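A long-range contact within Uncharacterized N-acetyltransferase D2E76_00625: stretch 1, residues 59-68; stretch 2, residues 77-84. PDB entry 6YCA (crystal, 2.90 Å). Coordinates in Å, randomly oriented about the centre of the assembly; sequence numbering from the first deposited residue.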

# COMPACT_ATOMS: atom_id res chain seq x y z
N GLU A 59 -6.08 14.39 40.83
CA GLU A 59 -7.15 15.02 40.05
C GLU A 59 -7.86 14.03 39.14
O GLU A 59 -9.03 14.23 38.81
CB GLU A 59 -6.61 16.19 39.23
CG GLU A 59 -5.69 15.77 38.10
CD GLU A 59 -5.06 16.93 37.35
OE1 GLU A 59 -5.37 18.10 37.68
OE2 GLU A 59 -4.26 16.67 36.42
N LEU A 60 -7.18 12.96 38.74
CA LEU A 60 -7.77 11.98 37.84
C LEU A 60 -8.27 10.73 38.56
O LEU A 60 -8.75 9.81 37.89
CB LEU A 60 -6.78 11.59 36.75
CG LEU A 60 -6.23 12.75 35.90
CD1 LEU A 60 -5.10 12.28 34.99
CD2 LEU A 60 -7.36 13.39 35.11
N LEU A 61 -8.16 10.67 39.88
CA LEU A 61 -8.52 9.47 40.63
C LEU A 61 -9.60 9.78 41.66
O LEU A 61 -9.78 10.92 42.09
CB LEU A 61 -7.30 8.87 41.34
CG LEU A 61 -6.29 8.13 40.47
CD1 LEU A 61 -5.09 7.68 41.29
CD2 LEU A 61 -6.97 6.93 39.85
N GLU A 62 -10.32 8.72 42.04
CA GLU A 62 -11.26 8.78 43.15
C GLU A 62 -10.61 8.03 44.31
O GLU A 62 -10.36 6.82 44.20
CB GLU A 62 -12.57 8.09 42.77
CG GLU A 62 -13.58 8.00 43.90
CD GLU A 62 -14.93 7.47 43.44
OE1 GLU A 62 -15.83 7.33 44.29
OE2 GLU A 62 -15.08 7.20 42.23
N LEU A 63 -10.34 8.74 45.40
CA LEU A 63 -9.57 8.16 46.49
C LEU A 63 -10.37 7.11 47.24
O LEU A 63 -11.54 7.32 47.58
CB LEU A 63 -9.11 9.25 47.46
CG LEU A 63 -8.24 10.37 46.87
CD1 LEU A 63 -7.83 11.36 47.97
CD2 LEU A 63 -7.03 9.82 46.12
N GLY A 64 -9.74 5.96 47.48
CA GLY A 64 -10.34 4.92 48.28
C GLY A 64 -10.86 3.74 47.50
O GLY A 64 -11.64 2.95 48.04
N ARG A 65 -10.43 3.58 46.26
CA ARG A 65 -10.91 2.53 45.39
C ARG A 65 -9.75 1.86 44.67
O ARG A 65 -9.98 1.01 43.80
CB ARG A 65 -11.87 3.11 44.35
CG ARG A 65 -13.27 3.40 44.87
CD ARG A 65 -14.19 3.78 43.71
NE ARG A 65 -15.58 3.41 43.95
CZ ARG A 65 -16.15 2.31 43.46
NH1 ARG A 65 -15.44 1.48 42.70
NH2 ARG A 65 -17.42 2.05 43.72
N TYR A 66 -8.52 2.22 45.01
CA TYR A 66 -7.34 1.74 44.31
C TYR A 66 -6.68 0.67 45.15
O TYR A 66 -6.21 0.95 46.26
CB TYR A 66 -6.39 2.91 44.05
CG TYR A 66 -5.51 2.74 42.83
CD1 TYR A 66 -4.88 1.53 42.56
CD2 TYR A 66 -5.34 3.77 41.92
CE1 TYR A 66 -4.09 1.37 41.45
CE2 TYR A 66 -4.55 3.62 40.80
CZ TYR A 66 -3.93 2.42 40.57
OH TYR A 66 -3.14 2.26 39.45
N LEU A 67 -6.65 -0.54 44.63
CA LEU A 67 -6.00 -1.66 45.29
C LEU A 67 -4.57 -1.77 44.79
O LEU A 67 -4.29 -1.49 43.62
CB LEU A 67 -6.74 -2.96 44.99
CG LEU A 67 -7.98 -3.27 45.82
CD1 LEU A 67 -8.80 -4.34 45.14
CD2 LEU A 67 -7.55 -3.73 47.20
N GLY A 68 -3.67 -2.16 45.68
CA GLY A 68 -2.28 -2.30 45.33
C GLY A 68 -1.79 -3.68 45.70
O GLY A 68 -2.25 -4.30 46.65
N GLY A 77 1.85 -3.83 41.37
CA GLY A 77 0.66 -4.03 40.55
C GLY A 77 -0.52 -3.39 41.23
O GLY A 77 -0.45 -2.97 42.39
N GLY A 78 -1.63 -3.31 40.50
CA GLY A 78 -2.80 -2.68 41.08
C GLY A 78 -4.02 -2.79 40.20
O GLY A 78 -3.96 -3.24 39.05
N ALA A 79 -5.16 -2.38 40.77
CA ALA A 79 -6.44 -2.35 40.08
C ALA A 79 -7.31 -1.30 40.75
O ALA A 79 -7.39 -1.25 41.98
CB ALA A 79 -7.12 -3.72 40.14
N ASP A 80 -7.94 -0.45 39.94
CA ASP A 80 -8.71 0.70 40.41
C ASP A 80 -10.12 0.63 39.84
O ASP A 80 -10.42 -0.15 38.94
CB ASP A 80 -8.02 2.01 40.00
CG ASP A 80 -8.62 3.24 40.67
OD1 ASP A 80 -8.65 3.31 41.91
OD2 ASP A 80 -9.06 4.15 39.95
N SER A 81 -10.99 1.48 40.37
CA SER A 81 -12.36 1.57 39.88
C SER A 81 -12.93 2.94 40.25
O SER A 81 -12.38 3.66 41.09
CB SER A 81 -13.24 0.44 40.42
OG SER A 81 -13.13 0.36 41.83
N TYR A 82 -14.04 3.28 39.62
CA TYR A 82 -14.75 4.53 39.87
C TYR A 82 -16.19 4.23 40.23
O TYR A 82 -16.80 3.29 39.73
CB TYR A 82 -14.72 5.43 38.62
CG TYR A 82 -13.34 5.97 38.31
CD1 TYR A 82 -12.40 5.19 37.67
CD2 TYR A 82 -12.98 7.27 38.68
CE1 TYR A 82 -11.13 5.68 37.39
CE2 TYR A 82 -11.72 7.76 38.40
CZ TYR A 82 -10.80 6.96 37.76
OH TYR A 82 -9.55 7.44 37.47
N THR A 83 -16.74 5.07 41.11
CA THR A 83 -18.16 5.00 41.43
C THR A 83 -18.96 5.48 40.22
O THR A 83 -18.82 6.64 39.81
CB THR A 83 -18.45 5.88 42.64
OG1 THR A 83 -17.62 5.47 43.74
CG2 THR A 83 -19.91 5.78 43.06
N SER A 84 -19.79 4.61 39.66
CA SER A 84 -20.46 4.92 38.41
C SER A 84 -21.85 4.29 38.42
O SER A 84 -22.25 3.62 39.38
CB SER A 84 -19.63 4.44 37.22
OG SER A 84 -20.32 4.61 36.00

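The two stretches meet as a short antiparallel ladder that gives way to a contact made mainly by side chains. The ladder rests on one hydrogen-bonded pair, Leu67 and Ala79: Leu67 N donates to Ala79 O at 2.8 Å (N-H...O angle 162°), and Ala79 N returns the bond to Leu67 O at 3.1 Å (159°). Gly68 and Gly78 follow as a non-hydrogen-bonded pair, their CA atoms 4.3 Å apart, and Gly68 CA lies 3.5 Å from Gly77 O in a CA-H...O contact. The packing around Gly78 leaves little space for a side chain. An ideal CB built on Gly78 would clash with Leu67 O at 2.9 Å, and the same ideal Gly78 CB would sit tightly, at 3.0 Å, against Tyr66 CE1.

That Tyr66 ring is positioned by chi1 of -153° (t) and chi2 of -44°. These angles bring one ring face over Asp80, whose CB is 3.8 Å from the ring centroid and only 11° off the ring normal, the geometry of a CH-pi contact. Gly78 CA lies at the ring edge instead, 4.3 Å from Tyr66 CE1. Asp80 leaves its backbone sideways, but its t rotamer (chi1 -169°) carries the carboxylate closer to stretch 1, with Asp80 OD1 3.1 Å from Tyr66 CB. Proximity is not bonding here: Asp80 OD1 is 3.3 Å from Tyr66 N, but the angle is poor, and it is also 3.3 Å from Arg65 O, where both atoms are acceptors. Asp80 OD2 is 3.5 Å from Leu61 CD2 and is hydrogen-bonded elsewhere in the structure.

Farther along, Glu62 points toward stretch 2 and is fully extended, with chi1 176°, chi2 173° and chi3 179°. This reach lets its carboxylate engage Thr83 twice: Thr83 N donates to Glu62 OE2 at 2.9 Å and 173°, nearly linear, while Thr83 OG1 donates to Glu62 OE1 at 2.6 Å. The m rotamer of Thr83 (chi1 -57°) places the hydroxyl for the second bond.

Arg65 also points toward stretch 2, with chi1 -78° (m), chi2 -172° (t) and chi3 150° (t), and its guanidinium is received by two hydroxyls. Arg65 NE donates to Thr83 OG1 at 2.9 Å and Arg65 NH1 to Ser81 OG at 2.7 Å, but angles of 125° and 126° make both bonds weak despite their short lengths. Ser81 OG, set by a p rotamer (chi1 52°), lies near the guanidinium plane, whereas Thr83 N and Tyr82 O lie over one face. Within stretch 1, Arg65 NE and Glu62 OE1 form a long salt bridge of 3.9 Å, so the two charged side chains converge on Thr83 while remaining loosely paired.

Tyr82 points away at CB, yet chi1 of -69° (m) and chi2 of 79° bring its phenol end back to stretch 1. Tyr82 OH donates a short, 2.5 Å hydrogen bond to Leu60 O, which lies near the ring plane, and Leu61 CD2 packs 4.4 Å from Tyr82 CZ.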